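Local coordinates for protein endo-1,3-beta-glucanase, family GH16 (Zobellia galactanivorans, PDB 4BPZ) that probably hydrolyses internal beta-1,3 linkages of glucans such as algal laminarin, through its calcium-binding family GH16 catalytic domain, at residues H31-P36 with S84-S89. The protein carries 1 engineered substitution. Residues are numbered along the deposited sequence; the frame is centred on the assembly and turned at random. Where two conformers were deposited one is given.
Sequences HYQVIP and SARLNS
A short antiparallel beta ladder of the GH16 beta-sandwich joins His31 and Tyr32 to Asn88 and Leu87, and next to it Gln33 reaches the glucan-binding Arg86. His31 and Asn88 form the hydrogen-bonded pair, His31 N to Asn88 O at 2.8 Å and nearly straight, with Asn88 N returning to His31 O. Two residues along, Gln33 N bonds Arg86 O at 3.0 Å. Next to this bond a water bridges the backbones, donating to Gln33 O and accepting from Arg86 N at 2.9 Å. Tyr32 and Leu87, the non-hydrogen-bonded pair, lie side by side on one face of the sheet. Leu87 CD2 sits over the phenol ring, 3.6 Å from its centroid and displaced toward the CD2–CE2 rim, a CH-pi contact, while Tyr32 OH bonds Ser57 OG. On the side of His31 and Asn88, the Gln33 and Arg86 side chains cross, and Arg86 reaches on to the bound glycan. Arg86 CG stands anti to the backbone N (chi1 177°), and its extended chain delivers NE to Gln33 OE1 at 2.8 Å. OE1 lies in the guanidinium plane, yet NE approaches from about 50° above the amide plane, in a bent bond (149° at the hydrogen). Glu123 OE2 ties the two ends together, accepting from Gln33 NE2 and forming a salt bridge with Arg86 NH2, which also makes a weak hydrogen bond to O6 of a bound glucose. An alanine in place of Gln33 would probably leave Arg86 NE without this acceptor and Glu123 without the amide donor, letting the guanidinium turn more easily. Gln33 is thus a second-shell residue: its amide bridges a cation and a carboxylate, which probably restrains the rotation of the guanidinium, and Glu123 would be expected to offset the guanidinium charge beside the sugar.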
ATOM      1  N   HIS A  31       4.160  11.448   2.153  1.00 11.77           N
ATOM      2  CA  HIS A  31       5.406  11.599   1.379  1.00 11.46           C
ATOM      3  C   HIS A  31       5.234  10.874   0.031  1.00 12.39           C
ATOM      4  O   HIS A  31       4.738   9.759  -0.007  1.00 13.49           O
ATOM      5  CB  HIS A  31       6.510  10.891   2.190  1.00 12.73           C
ATOM      6  CG  HIS A  31       7.828  10.808   1.471  1.00 13.17           C
ATOM      7  ND1 HIS A  31       8.646  11.867   1.298  1.00 14.29           N
ATOM      8  CD2 HIS A  31       8.425   9.736   0.847  1.00 14.33           C
ATOM      9  CE1 HIS A  31       9.724  11.485   0.612  1.00 14.86           C
ATOM     10  NE2 HIS A  31       9.625  10.175   0.365  1.00 14.78           N
ATOM     11  N   TYR A  32       5.666  11.495  -1.021  1.00 12.75           N
ATOM     12  CA  TYR A  32       5.659  10.850  -2.349  1.00 12.80           C
ATOM     13  C   TYR A  32       6.949  10.150  -2.627  1.00 12.60           C
ATOM     14  O   TYR A  32       8.036  10.712  -2.415  1.00 13.73           O
ATOM     15  CB  TYR A  32       5.467  11.862  -3.414  1.00 13.55           C
ATOM     16  CG  TYR A  32       4.084  12.435  -3.516  1.00 14.72           C
ATOM     17  CD1 TYR A  32       3.686  13.517  -2.795  1.00 16.93           C
ATOM     18  CD2 TYR A  32       3.149  11.764  -4.344  1.00 15.94           C
ATOM     19  CE1 TYR A  32       2.336  14.048  -3.003  1.00 20.88           C
ATOM     20  CE2 TYR A  32       1.886  12.199  -4.495  1.00 17.55           C
ATOM     21  CZ  TYR A  32       1.519  13.362  -3.962  1.00 16.56           C
ATOM     22  OH  TYR A  32       0.218  13.866  -4.136  1.00 23.26           O
ATOM     23  N   GLN A  33       6.851   8.955  -3.210  1.00 12.19           N
ATOM     24  CA  GLN A  33       8.019   8.333  -3.841  1.00 11.96           C
ATOM     25  C   GLN A  33       7.933   8.568  -5.293  1.00 11.91           C
ATOM     26  O   GLN A  33       6.929   8.289  -5.980  1.00 13.13           O
ATOM     27  CB  GLN A  33       8.013   6.841  -3.528  1.00 12.46           C
ATOM     28  CG  GLN A  33       8.332   6.575  -2.079  1.00 13.76           C
ATOM     29  CD  GLN A  33       8.477   5.067  -1.816  1.00 13.43           C
ATOM     30  OE1 GLN A  33       7.514   4.331  -1.547  1.00 12.13           O
ATOM     31  NE2 GLN A  33       9.742   4.560  -1.913  1.00 15.49           N
ATOM     32  N   VAL A  34       9.048   9.021  -5.867  1.00 12.33           N
ATOM     33  CA  VAL A  34       9.181   9.263  -7.302  1.00 13.04           C
ATOM     34  C   VAL A  34      10.435   8.672  -7.906  1.00 12.97           C
ATOM     35  O   VAL A  34      10.514   8.422  -9.105  1.00 12.87           O
ATOM     36  CB  VAL A  34       9.082  10.770  -7.714  1.00 13.68           C
ATOM     37  CG1 VAL A  34       7.836  11.406  -7.081  1.00 14.55           C
ATOM     38  CG2 VAL A  34      10.325  11.567  -7.318  1.00 15.20           C
ATOM     39  N   ILE A  35      11.471   8.444  -7.082  1.00 13.68           N
ATOM     40  CA  ILE A  35      12.765   7.917  -7.582  1.00 14.70           C
ATOM     41  C   ILE A  35      12.618   6.387  -7.733  1.00 13.57           C
ATOM     42  O   ILE A  35      12.330   5.705  -6.736  1.00 14.67           O
ATOM     43  CB  ILE A  35      13.898   8.202  -6.613  1.00 14.78           C
ATOM     44  CG1 ILE A  35      14.115   9.727  -6.457  1.00 14.98           C
ATOM     45  CG2 ILE A  35      15.192   7.540  -7.102  1.00 16.61           C
ATOM     46  CD1 ILE A  35      14.947  10.034  -5.195  1.00 17.12           C
ATOM     47  N   PRO A  36      12.850   5.818  -8.932  1.00 13.88           N
ATOM     48  CA  PRO A  36      12.695   4.413  -9.049  1.00 15.10           C
ATOM     49  C   PRO A  36      13.840   3.738  -8.304  1.00 15.06           C
ATOM     50  O   PRO A  36      15.024   4.177  -8.363  1.00 16.41           O
ATOM     51  CB  PRO A  36      12.841   4.136 -10.548  1.00 17.44           C
ATOM     52  CG  PRO A  36      12.760   5.468 -11.228  1.00 19.66           C
ATOM     53  CD  PRO A  36      13.039   6.531 -10.185  1.00 15.95           C
ATOM     54  N   SER A  84       1.585   6.819 -12.166  1.00 10.80           N
ATOM     55  CA  SER A  84       0.710   6.594 -11.034  1.00 10.94           C
ATOM     56  C   SER A  84       1.307   7.362  -9.836  1.00  9.94           C
ATOM     57  O   SER A  84       2.207   8.186 -10.024  1.00 10.78           O
ATOM     58  CB  SER A  84       0.565   5.098 -10.799  1.00 11.23           C
ATOM     59  OG  SER A  84      -0.386   4.831  -9.825  1.00 11.04           O
ATOM     60  N   ALA A  85       0.808   7.062  -8.642  1.00 10.67           N
ATOM     61  CA  ALA A  85       1.385   7.640  -7.422  1.00 10.40           C
ATOM     62  C   ALA A  85       1.564   6.531  -6.404  1.00 10.54           C
ATOM     63  O   ALA A  85       0.843   5.532  -6.369  1.00 10.18           O
ATOM     64  CB  ALA A  85       0.525   8.745  -6.858  1.00 11.83           C
ATOM     65  N   ARG A  86       2.581   6.768  -5.557  1.00 10.89           N
ATOM     66  CA  ARG A  86       2.965   5.867  -4.451  1.00 10.96           C
ATOM     67  C   ARG A  86       3.204   6.784  -3.212  1.00 10.32           C
ATOM     68  O   ARG A  86       4.233   7.471  -3.173  1.00 11.69           O
ATOM     69  CB  ARG A  86       4.212   5.036  -4.812  1.00 11.16           C
ATOM     70  CG  ARG A  86       4.711   4.141  -3.711  1.00 10.96           C
ATOM     71  CD  ARG A  86       5.691   3.158  -4.309  1.00 12.85           C
ATOM     72  NE  ARG A  86       6.416   2.378  -3.261  1.00 12.40           N
ATOM     73  CZ  ARG A  86       6.739   1.095  -3.386  1.00 11.79           C
ATOM     74  NH1 ARG A  86       6.231   0.319  -4.312  1.00 13.22           N
ATOM     75  NH2 ARG A  86       7.571   0.570  -2.456  1.00 13.70           N
ATOM     76  N   LEU A  87       2.289   6.770  -2.301  1.00 10.33           N
ATOM     77  CA  LEU A  87       2.329   7.600  -1.076  0.50 10.53           C
ATOM     78  C   LEU A  87       2.852   6.762   0.070  1.00 11.34           C
ATOM     79  O   LEU A  87       2.652   5.540   0.107  1.00 11.48           O
ATOM     80  CB  LEU A  87       0.968   8.090  -0.701  0.50 11.79           C
ATOM     81  CG  LEU A  87       0.205   8.893  -1.728  0.50 12.17           C
ATOM     82  CD1 LEU A  87      -1.147   9.340  -1.169  0.50 15.11           C
ATOM     83  CD2 LEU A  87       1.001  10.060  -2.205  0.50 15.49           C
ATOM     84  N   ASN A  88       3.580   7.410   0.977  1.00 11.10           N
ATOM     85  CA  ASN A  88       3.998   6.787   2.256  1.00 10.90           C
ATOM     86  C   ASN A  88       3.529   7.661   3.366  1.00 10.87           C
ATOM     87  O   ASN A  88       3.650   8.919   3.257  1.00 12.38           O
ATOM     88  CB  ASN A  88       5.534   6.683   2.371  1.00 12.52           C
ATOM     89  CG  ASN A  88       6.235   5.862   1.314  1.00 11.82           C
ATOM     90  OD1 ASN A  88       5.624   5.177   0.443  1.00 14.71           O
ATOM     91  ND2 ASN A  88       7.496   5.859   1.359  1.00 11.87           N
ATOM     92  N   SER A  89       3.001   7.110   4.441  1.00 10.83           N
ATOM     93  CA  SER A  89       2.681   7.970   5.594  1.00 11.35           C
ATOM     94  C   SER A  89       3.965   8.513   6.214  1.00 11.81           C
ATOM     95  O   SER A  89       4.971   7.816   6.364  1.00 13.05           O
ATOM     96  CB  SER A  89       1.900   7.183   6.649  1.00 11.13           C
ATOM     97  OG  SER A  89       2.579   6.058   7.190  1.00 11.17           O
TER
HETATM   98  O   HOH W   1       4.263   9.072  -6.111  1.00 12.09           O